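PDB 7K4O: carboxylic ester hydrolase from Aspergillus niger, which hydrolyses carboxylic ester bonds of tannins as a serine esterase of the tannase family, probably releasing gallic acid. Local coordinates for residues 96-101 against 353-358; 148-153 against 185-190; 219-224 against 421-426. All coordinates share one frame; numbering follows the deposited sequence.

Contact 1: 96-101 against 353-358; sequences GGYAIN and GGEYIA. With GDE (3,4,5-trihydroxybenzoic acid), chain J.
The probable oxyanion-hole loop of an alpha/beta-hydrolase is where this contact belongs: Tyr98, in the loop after strand 89-93, lays its ring against the carboxylate of Glu355 on helix 351-361. The loop folds as a type II' beta turn from Gly96 to Ala99, with Gly97 and Tyr98 at its two central positions and backbone bonds running both ways between the end residues. Gly97 N leaves the turn on its ligand side and donates to OAA of the bound gallate at 2.7 Å, an almost straight bond (170°), consistent with a backbone N-H in an oxyanion hole. Tyr98 turns to the helix instead. With CG beside the backbone N and anti to the carbonyl carbon (chi1 -80°), the ring slides past the extended Glu355 chain running the opposite way. The two flat groups stack with planes 23° apart, offset so that the acid lies over the CD1-CE1 rim; Glu355 CD comes within 3.6 Å of Tyr98 CE1, and Glu355 OE2 sits 3.8 Å above the plane of the Tyr98 ring. Farther along, Tyr98 OH ends over the helix backbone, 4.0 Å from Tyr356 CA. The side chain of Tyr356 heads elsewhere, to Trp215 and helix 215-221, while Phe150 of helix 144-169 packs on Tyr98. No hydrogen bond joins the two segments. Glu355 OE1 is bonded by Gln351 NE2, one turn earlier on the same helix, and OE2 lies close to Asp132 OD2. A carboxylate buried over the pi cloud of a tyrosine and beside a second acid is in a setting that would disfavour negative charge, which may raise the pKa of one of the two acids.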
loop_
_atom_site.group_PDB
_atom_site.type_symbol
_atom_site.label_atom_id
_atom_site.label_comp_id
_atom_site.label_asym_id
_atom_site.label_seq_id
_atom_site.Cartn_x
_atom_site.Cartn_y
_atom_site.Cartn_z
ATOM N N GLY A 96 -0.077 -1.879 8.103
ATOM C CA GLY A 96 -1.241 -2.423 7.377
ATOM C C GLY A 96 -2.482 -2.114 8.206
ATOM O O GLY A 96 -2.413 -2.241 9.451
ATOM N N GLY A 97 -3.536 -1.649 7.542
ATOM C CA GLY A 97 -4.733 -1.202 8.278
ATOM C C GLY A 97 -4.353 0.003 9.121
ATOM O O GLY A 97 -3.740 0.944 8.577
ATOM N N TYR A 98 -4.701 -0.003 10.401
ATOM C CA TYR A 98 -4.266 1.063 11.328
ATOM C C TYR A 98 -3.057 0.624 12.135
ATOM O O TYR A 98 -2.717 1.312 13.081
ATOM C CB TYR A 98 -5.441 1.515 12.211
ATOM C CG TYR A 98 -6.376 2.479 11.524
ATOM C CD1 TYR A 98 -7.397 2.026 10.690
ATOM C CD2 TYR A 98 -6.179 3.847 11.620
ATOM C CE1 TYR A 98 -8.234 2.905 10.005
ATOM C CE2 TYR A 98 -7.011 4.737 10.949
ATOM C CZ TYR A 98 -8.051 4.274 10.159
ATOM O OH TYR A 98 -8.838 5.174 9.474
ATOM N N ALA A 99 -2.401 -0.467 11.756
ATOM C CA ALA A 99 -1.137 -0.923 12.368
ATOM C C ALA A 99 0.034 -0.251 11.657
ATOM O O ALA A 99 -0.052 0.012 10.465
ATOM C CB ALA A 99 -0.964 -2.434 12.291
ATOM N N ILE A 100 1.064 0.035 12.430
ATOM C CA ILE A 100 2.285 0.711 11.908
ATOM C C ILE A 100 3.408 -0.333 11.762
ATOM O O ILE A 100 4.494 0.033 11.216
ATOM C CB ILE A 100 2.694 1.853 12.833
ATOM C CG1 ILE A 100 3.659 2.799 12.117
ATOM C CG2 ILE A 100 3.227 1.359 14.177
ATOM C CD1 ILE A 100 3.890 4.091 12.869
ATOM N N ASN A 101 3.163 -1.571 12.150
ATOM C CA ASN A 101 4.136 -2.677 11.913
ATOM C C ASN A 101 3.371 -3.890 11.380
ATOM O O ASN A 101 2.105 -3.932 11.452
ATOM C CB ASN A 101 4.895 -3.025 13.177
ATOM C CG ASN A 101 3.985 -3.651 14.227
ATOM O OD1 ASN A 101 3.659 -4.840 14.125
ATOM N ND2 ASN A 101 3.610 -2.847 15.224
ATOM N N GLY A 353 -14.171 2.618 5.559
ATOM C CA GLY A 353 -14.772 3.927 5.331
ATOM C C GLY A 353 -15.449 4.447 6.586
ATOM O O GLY A 353 -15.251 5.621 6.954
ATOM N N GLY A 354 -16.224 3.602 7.253
ATOM C CA GLY A 354 -16.901 3.976 8.498
ATOM C C GLY A 354 -15.910 4.349 9.573
ATOM O O GLY A 354 -16.145 5.325 10.340
ATOM N N GLU A 355 -14.811 3.608 9.665
ATOM C CA GLU A 355 -13.833 3.886 10.724
ATOM C C GLU A 355 -13.242 5.292 10.508
ATOM O O GLU A 355 -12.971 5.991 11.523
ATOM C CB GLU A 355 -12.722 2.842 10.766
ATOM C CG GLU A 355 -11.644 3.187 11.796
ATOM C CD GLU A 355 -10.829 2.037 12.319
ATOM O OE1 GLU A 355 -10.872 0.948 11.717
ATOM O OE2 GLU A 355 -10.168 2.224 13.355
ATOM N N TYR A 356 -12.890 5.684 9.296
ATOM C CA TYR A 356 -12.335 7.026 9.034
ATOM C C TYR A 356 -13.317 8.095 9.580
ATOM O O TYR A 356 -12.906 8.979 10.358
ATOM C CB TYR A 356 -12.020 7.270 7.574
ATOM C CG TYR A 356 -11.707 8.714 7.284
ATOM C CD1 TYR A 356 -10.650 9.330 7.909
ATOM C CD2 TYR A 356 -12.459 9.488 6.425
ATOM C CE1 TYR A 356 -10.372 10.678 7.718
ATOM C CE2 TYR A 356 -12.136 10.808 6.150
ATOM C CZ TYR A 356 -11.082 11.416 6.798
ATOM O OH TYR A 356 -10.801 12.742 6.608
ATOM N N ILE A 357 -14.577 8.000 9.197
ATOM C CA ILE A 357 -15.570 9.026 9.653
ATOM C C ILE A 357 -15.683 8.997 11.172
ATOM O O ILE A 357 -15.612 10.071 11.817
ATOM C CB ILE A 357 -16.919 8.860 8.940
ATOM C CG1 ILE A 357 -16.771 8.968 7.423
ATOM C CG2 ILE A 357 -17.940 9.857 9.513
ATOM C CD1 ILE A 357 -16.009 10.166 6.901
ATOM N N ALA A 358 -15.853 7.824 11.770
ATOM C CA ALA A 358 -16.063 7.726 13.229
ATOM C C ALA A 358 -14.818 8.199 13.992
ATOM O O ALA A 358 -14.946 8.875 15.031
ATOM C CB ALA A 358 -16.457 6.328 13.621
HETATM O OAA GDE J . -3.269 -1.306 4.880
HETATM O OAB GDE J . -4.650 -2.720 3.885
HETATM O OAC GDE J . -6.078 2.996 5.137
HETATM O OAD GDE J . -8.049 0.384 1.656
HETATM O OAE GDE J . -7.970 2.642 3.086
HETATM C CAF GDE J . -5.207 0.733 4.702
HETATM C CAG GDE J . -6.212 -0.604 2.924
HETATM C CAH GDE J . -4.351 -1.559 4.268
HETATM C CAI GDE J . -6.101 1.777 4.420
HETATM C CAJ GDE J . -7.142 0.436 2.664
HETATM C CAK GDE J . -5.329 -0.443 3.981
HETATM C CAL GDE J . -7.057 1.598 3.383
#

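Contact 2: 148-153 against 185-190; sequences YMFAYK and CSEGGR. With GDE (3,4,5-trihydroxybenzoic acid), chain J.
Arg190, one turn into helix 187-196, crosses to the carbonyl oxygens of Phe150 and Ala151 on helix 144-169. From CB the chain runs out extended through CG and CD, and then bends at chi3 (65°), which brings the guanidinium alongside Glu187 on its own helix. There NE donates to Glu187 OE2 at 2.9 Å, nearly straight at 170°, and NH2 makes a salt bridge to Glu187 OE1, also 2.9 Å: a side-on grip, one nitrogen to each oxygen. The remaining N-H groups span the gap. NH2 meets Phe150 O at 2.9 Å from above the carbonyl plane, whereas NH1 reaches Ala151 O at 3.0 Å in that carbonyl's plane, on a lone pair, with 169° at the hydrogen. Thr396 OG1 gives NH1 a further partner. With both carbonyls and Glu187 OE2 in the guanidinium plane and OE1 tilted from it, four bonds hold the group's rotation. Phe150 roofs the assembly, its ring centre over NH2, although the cation-pi attraction is long and at best weak; Glu187 OE1 touches the same ring obliquely, 3.3 Å from Phe150 CE1. The backbone N of the same Glu187 donates to gallate OAA at 2.9 Å, consistent with the second oxyanion-hole N-H. Ser186, just before it, is the probable nucleophile of a GxSxG elbow. Cys185 on the strand side is tied to Cys466 by a disulfide. The contact thus fastens helix 187-196, which follows strand 179-185 through the elbow, to helix 144-169 exactly where that helix widens into a pi-type turn, with Trp215 of helix 215-221 packing against Phe150, Glu187 and Arg190.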
loop_
_atom_site.group_PDB
_atom_site.type_symbol
_atom_site.label_atom_id
_atom_site.label_comp_id
_atom_site.label_asym_id
_atom_site.label_seq_id
_atom_site.Cartn_x
_atom_site.Cartn_y
_atom_site.Cartn_z
ATOM N N TYR A 148 0.476 12.232 14.904
ATOM C CA TYR A 148 1.780 12.603 14.298
ATOM C C TYR A 148 2.703 11.368 14.226
ATOM O O TYR A 148 3.430 11.235 13.195
ATOM C CB TYR A 148 2.443 13.761 15.051
ATOM C CG TYR A 148 1.990 15.096 14.515
ATOM C CD1 TYR A 148 0.736 15.606 14.853
ATOM C CD2 TYR A 148 2.798 15.883 13.717
ATOM C CE1 TYR A 148 0.313 16.834 14.358
ATOM C CE2 TYR A 148 2.379 17.105 13.192
ATOM C CZ TYR A 148 1.124 17.596 13.540
ATOM O OH TYR A 148 0.696 18.818 13.093
ATOM N N MET A 149 2.755 10.560 15.279
ATOM C CA MET A 149 3.590 9.341 15.248
ATOM C C MET A 149 3.127 8.397 14.108
ATOM O O MET A 149 3.973 7.934 13.323
ATOM C CB MET A 149 3.491 8.640 16.590
ATOM C CG MET A 149 4.328 9.302 17.668
ATOM S SD MET A 149 6.130 9.166 17.340
ATOM C CE MET A 149 6.393 7.518 18.002
ATOM N N PHE A 150 1.831 8.162 13.946
ATOM C CA PHE A 150 1.314 7.319 12.852
ATOM C C PHE A 150 1.598 7.965 11.503
ATOM O O PHE A 150 2.017 7.286 10.547
ATOM C CB PHE A 150 -0.185 7.089 13.046
ATOM C CG PHE A 150 -0.853 6.131 12.096
ATOM C CD1 PHE A 150 -0.387 4.836 11.924
ATOM C CD2 PHE A 150 -1.981 6.505 11.396
ATOM C CE1 PHE A 150 -1.041 3.950 11.086
ATOM C CE2 PHE A 150 -2.614 5.629 10.514
ATOM C CZ PHE A 150 -2.178 4.348 10.408
ATOM N N ALA A 151 1.364 9.276 11.383
ATOM C CA ALA A 151 1.503 10.023 10.124
ATOM C C ALA A 151 2.923 9.883 9.579
ATOM O O ALA A 151 3.026 9.580 8.389
ATOM C CB ALA A 151 1.131 11.476 10.290
ATOM N N TYR A 152 3.922 10.233 10.382
ATOM C CA TYR A 152 5.311 10.271 9.869
ATOM C C TYR A 152 6.364 10.258 10.959
ATOM O O TYR A 152 7.532 9.975 10.628
ATOM C CB TYR A 152 5.516 11.491 8.962
ATOM C CG TYR A 152 5.493 12.833 9.646
ATOM C CD1 TYR A 152 6.625 13.353 10.243
ATOM C CD2 TYR A 152 4.317 13.606 9.694
ATOM C CE1 TYR A 152 6.607 14.607 10.852
ATOM C CE2 TYR A 152 4.292 14.861 10.278
ATOM C CZ TYR A 152 5.436 15.361 10.856
ATOM O OH TYR A 152 5.422 16.604 11.463
ATOM N N LYS A 153 6.055 10.568 12.198
ATOM C CA LYS A 153 7.158 10.822 13.145
ATOM C C LYS A 153 7.775 9.497 13.588
ATOM O O LYS A 153 9.018 9.449 13.843
ATOM C CB LYS A 153 6.674 11.657 14.340
ATOM C CG LYS A 153 7.767 12.123 15.264
ATOM C CD LYS A 153 7.317 13.298 16.187
ATOM C CE LYS A 153 6.239 12.877 17.171
ATOM N NZ LYS A 153 5.996 13.933 18.184
ATOM N N CYS A 185 3.635 -2.078 2.039
ATOM C CA CYS A 185 2.482 -2.095 1.102
ATOM C C CYS A 185 1.244 -1.577 1.877
ATOM O O CYS A 185 1.111 -1.813 3.073
ATOM C CB CYS A 185 2.253 -3.518 0.550
ATOM S SG CYS A 185 1.370 -3.611 -1.048
ATOM N N SER A 186 0.377 -0.900 1.156
ATOM C CA SER A 186 -0.948 -0.427 1.635
ATOM C C SER A 186 -0.752 0.694 2.669
ATOM O O SER A 186 -0.168 1.708 2.281
ATOM C CB SER A 186 -1.779 -1.570 2.125
ATOM O OG SER A 186 -3.142 -1.189 2.135
ATOM N N GLU A 187 -1.228 0.555 3.897
ATOM C CA GLU A 187 -0.859 1.543 4.932
ATOM C C GLU A 187 0.683 1.605 4.966
ATOM O O GLU A 187 1.286 2.701 5.164
ATOM C CB GLU A 187 -1.453 1.168 6.284
ATOM C CG GLU A 187 -0.845 1.883 7.498
ATOM C CD GLU A 187 -0.749 3.402 7.420
ATOM O OE1 GLU A 187 0.209 3.958 8.042
ATOM O OE2 GLU A 187 -1.592 4.069 6.705
ATOM N N GLY A 188 1.339 0.452 4.858
ATOM C CA GLY A 188 2.815 0.447 4.770
ATOM C C GLY A 188 3.341 1.231 3.595
ATOM O O GLY A 188 4.463 1.838 3.684
ATOM N N GLY A 189 2.637 1.243 2.472
ATOM C CA GLY A 189 3.084 2.035 1.309
ATOM C C GLY A 189 2.961 3.534 1.612
ATOM O O GLY A 189 3.822 4.322 1.230
ATOM N N ARG A 190 1.866 3.917 2.280
ATOM C CA ARG A 190 1.685 5.316 2.693
ATOM C C ARG A 190 2.861 5.701 3.605
ATOM O O ARG A 190 3.436 6.804 3.492
ATOM C CB ARG A 190 0.377 5.545 3.458
ATOM C CG ARG A 190 0.123 7.032 3.721
ATOM C CD ARG A 190 -0.930 7.215 4.805
ATOM N NE ARG A 190 -0.525 6.728 6.114
ATOM C CZ ARG A 190 0.323 7.342 6.932
ATOM N NH1 ARG A 190 0.863 8.520 6.615
ATOM N NH2 ARG A 190 0.651 6.806 8.076
HETATM O OAA GDE J . -3.269 -1.306 4.880
HETATM O OAB GDE J . -4.650 -2.720 3.885
HETATM O OAC GDE J . -6.078 2.996 5.137
HETATM O OAD GDE J . -8.049 0.384 1.656
HETATM O OAE GDE J . -7.970 2.642 3.086
HETATM C CAF GDE J . -5.207 0.733 4.702
HETATM C CAG GDE J . -6.212 -0.604 2.924
HETATM C CAH GDE J . -4.351 -1.559 4.268
HETATM C CAI GDE J . -6.101 1.777 4.420
HETATM C CAJ GDE J . -7.142 0.436 2.664
HETATM C CAK GDE J . -5.329 -0.443 3.981
HETATM C CAL GDE J . -7.057 1.598 3.383
#

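Contact 3: 219-224 against 421-426; sequences QTQHLY and SIPTAA. With GDE (3,4,5-trihydroxybenzoic acid), chain J.
Gln221 and His222 face Ser421 and Pro423 around the phenolic hydroxyls of the bound gallate, where the large insertion between strands 205-209 and 410-416, probably the lid of this alpha/beta-hydrolase, closes on the loop following strand 410-416. Gln219 comes first and serves the ligand: its chain, bent at chi2 (-49°), sets the carboxamide beside two neighbouring hydroxyls. Gln219 OE1 accepts from gallate OAE at 2.7 Å and NE2 donates to OAC at 2.8 Å, so one amide reads two adjacent phenolic oxygens. After Thr220, which packs on Tyr356, Gln221 folds over the imidazole of His222, its NE2 standing above the ring centre, while Gln221 OE1 lies 4.1 Å from Pro423 CG, the two side chains coming from opposite directions. That NE2 is held by Tyr325 OH and by Gln218 O. His222 NE2 is hydrogen-bonded to gallate OAD at 2.7 Å, the hydroxyl lying at the ring's edge, and also donates to OAE at 3.2 Å. Elsewhere on the ring ND1 pairs with Asp333, a second-shell acid that probably helps fix the ring's rotation. CE1 of His222 makes the closest approach to the other segment, 3.2 Å from Ser421 O, a carbonyl that accepts from Gln218 NE2. This oxygen meets the imidazole obliquely, and although His222 NE2 is almost as near, the angle there is too poor for a hydrogen bond. Across the gap, Asp419, the probable acid of the catalytic triad, receives the backbone N-H groups of Ser421 and Ile422. With chi1 at -175°, Ser421 OG points to the hydroxyl already engaged by His222 and is hydrogen-bonded to gallate OAD at 2.6 Å.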
loop_
_atom_site.group_PDB
_atom_site.type_symbol
_atom_site.label_atom_id
_atom_site.label_comp_id
_atom_site.label_asym_id
_atom_site.label_seq_id
_atom_site.Cartn_x
_atom_site.Cartn_y
_atom_site.Cartn_z
ATOM N N GLN A 219 -9.949 7.079 2.080
ATOM C CA GLN A 219 -10.732 6.459 3.153
ATOM C C GLN A 219 -12.236 6.696 2.871
ATOM O O GLN A 219 -13.052 5.767 3.024
ATOM C CB GLN A 219 -10.384 6.995 4.537
ATOM C CG GLN A 219 -8.894 6.925 4.914
ATOM C CD GLN A 219 -8.272 5.580 4.656
ATOM O OE1 GLN A 219 -8.948 4.547 4.697
ATOM N NE2 GLN A 219 -6.934 5.578 4.512
ATOM N N THR A 220 -12.578 7.894 2.443
ATOM C CA THR A 220 -14.010 8.229 2.252
ATOM C C THR A 220 -14.588 7.428 1.069
ATOM O O THR A 220 -15.781 7.030 1.160
ATOM C CB THR A 220 -14.196 9.712 2.036
ATOM O OG1 THR A 220 -13.588 10.436 3.114
ATOM C CG2 THR A 220 -15.658 10.086 1.950
ATOM N N GLN A 221 -13.825 7.165 0.025
ATOM C CA GLN A 221 -14.347 6.437 -1.164
ATOM C C GLN A 221 -14.745 5.018 -0.796
ATOM O O GLN A 221 -15.556 4.427 -1.567
ATOM C CB GLN A 221 -13.429 6.530 -2.375
ATOM C CG GLN A 221 -12.104 5.818 -2.233
ATOM C CD GLN A 221 -12.170 4.327 -2.489
ATOM O OE1 GLN A 221 -12.858 3.895 -3.435
ATOM N NE2 GLN A 221 -11.514 3.539 -1.617
ATOM N N HIS A 222 -14.309 4.481 0.330
ATOM C CA HIS A 222 -14.728 3.150 0.801
ATOM C C HIS A 222 -16.257 3.136 1.073
ATOM O O HIS A 222 -16.804 2.038 1.133
ATOM C CB HIS A 222 -13.976 2.720 2.035
ATOM C CG HIS A 222 -12.665 2.049 1.755
ATOM N ND1 HIS A 222 -12.613 0.821 1.101
ATOM C CD2 HIS A 222 -11.379 2.401 2.067
ATOM C CE1 HIS A 222 -11.342 0.417 1.071
ATOM N NE2 HIS A 222 -10.551 1.386 1.646
ATOM N N LEU A 223 -16.872 4.308 1.235
ATOM C CA LEU A 223 -18.344 4.415 1.495
ATOM C C LEU A 223 -19.054 4.598 0.168
ATOM O O LEU A 223 -20.276 4.568 0.190
ATOM C CB LEU A 223 -18.637 5.587 2.442
ATOM C CG LEU A 223 -18.148 5.441 3.866
ATOM C CD1 LEU A 223 -18.503 6.684 4.714
ATOM C CD2 LEU A 223 -18.682 4.211 4.544
ATOM N N TYR A 224 -18.349 4.829 -0.951
ATOM C CA TYR A 224 -19.015 5.187 -2.226
ATOM C C TYR A 224 -19.990 4.068 -2.679
ATOM O O TYR A 224 -21.188 4.344 -2.954
ATOM C CB TYR A 224 -18.019 5.492 -3.324
ATOM C CG TYR A 224 -18.646 5.836 -4.637
ATOM C CD1 TYR A 224 -19.682 6.756 -4.723
ATOM C CD2 TYR A 224 -18.260 5.185 -5.792
ATOM C CE1 TYR A 224 -20.293 7.021 -5.938
ATOM C CE2 TYR A 224 -18.849 5.462 -7.007
ATOM C CZ TYR A 224 -19.910 6.345 -7.079
ATOM O OH TYR A 224 -20.481 6.629 -8.312
ATOM N N SER A 421 -9.238 -2.581 -2.889
ATOM C CA SER A 421 -9.138 -1.877 -1.586
ATOM C C SER A 421 -8.644 -0.453 -1.841
ATOM O O SER A 421 -9.089 0.436 -1.131
ATOM C CB SER A 421 -8.303 -2.644 -0.611
ATOM O OG SER A 421 -8.292 -2.055 0.682
ATOM N N ILE A 422 -7.680 -0.291 -2.747
ATOM C CA ILE A 422 -7.137 1.020 -3.171
ATOM C C ILE A 422 -7.173 1.061 -4.662
ATOM O O ILE A 422 -6.537 0.222 -5.313
ATOM C CB ILE A 422 -5.718 1.232 -2.617
ATOM C CG1 ILE A 422 -5.694 0.958 -1.107
ATOM C CG2 ILE A 422 -5.241 2.617 -3.026
ATOM C CD1 ILE A 422 -4.382 1.216 -0.420
ATOM N N PRO A 423 -7.868 2.041 -5.277
ATOM C CA PRO A 423 -7.926 2.104 -6.723
ATOM C C PRO A 423 -6.530 2.161 -7.358
ATOM O O PRO A 423 -5.734 2.987 -7.005
ATOM C CB PRO A 423 -8.702 3.373 -7.010
ATOM C CG PRO A 423 -9.537 3.544 -5.796
ATOM C CD PRO A 423 -8.642 3.133 -4.636
ATOM N N THR A 424 -6.287 1.318 -8.366
ATOM C CA THR A 424 -4.999 1.365 -9.086
ATOM C C THR A 424 -4.696 2.763 -9.598
ATOM O O THR A 424 -3.511 3.181 -9.580
ATOM C CB THR A 424 -4.983 0.327 -10.226
ATOM O OG1 THR A 424 -5.541 -0.892 -9.737
ATOM C CG2 THR A 424 -3.566 0.136 -10.736
ATOM N N ALA A 425 -5.702 3.490 -10.110
ATOM C CA ALA A 425 -5.491 4.832 -10.650
ATOM C C ALA A 425 -4.957 5.801 -9.582
ATOM O O ALA A 425 -4.429 6.840 -9.967
ATOM C CB ALA A 425 -6.771 5.304 -11.308
ATOM N N ALA A 426 -5.123 5.497 -8.307
ATOM C CA ALA A 426 -4.617 6.374 -7.220
ATOM C C ALA A 426 -3.088 6.475 -7.329
ATOM O O ALA A 426 -2.561 7.565 -7.015
ATOM C CB ALA A 426 -5.002 5.913 -5.883
HETATM O OAA GDE J . -3.269 -1.306 4.880
HETATM O OAB GDE J . -4.650 -2.720 3.885
HETATM O OAC GDE J . -6.078 2.996 5.137
HETATM O OAD GDE J . -8.049 0.384 1.656
HETATM O OAE GDE J . -7.970 2.642 3.086
HETATM C CAF GDE J . -5.207 0.733 4.702
HETATM C CAG GDE J . -6.212 -0.604 2.924
HETATM C CAH GDE J . -4.351 -1.559 4.268
HETATM C CAI GDE J . -6.101 1.777 4.420
HETATM C CAJ GDE J . -7.142 0.436 2.664
HETATM C CAK GDE J . -5.329 -0.443 3.981
HETATM C CAL GDE J . -7.057 1.598 3.383
#

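In the fold
All three contacts are buried and all border the same gallate, but they hold different ends of it. Contacts 1 and 2 lie side by side at the carboxylate end, their centres about 11 Å apart, and share an interface in which Gly97 and Ala99 pack on Glu187 and Tyr98 meets Phe150. Contact 3 sits at the phenolic end, about 17 Å centre to centre from contact 2; helix 351-361 of contact 1 packs directly on its 219-224 segment. Chemistry follows place: stacking without hydrogen bonds in contact 1, a charged network between helices in contact 2, and in contact 3 van der Waals packing, with Gln219, His222 and Ser421 OG turned to the ligand.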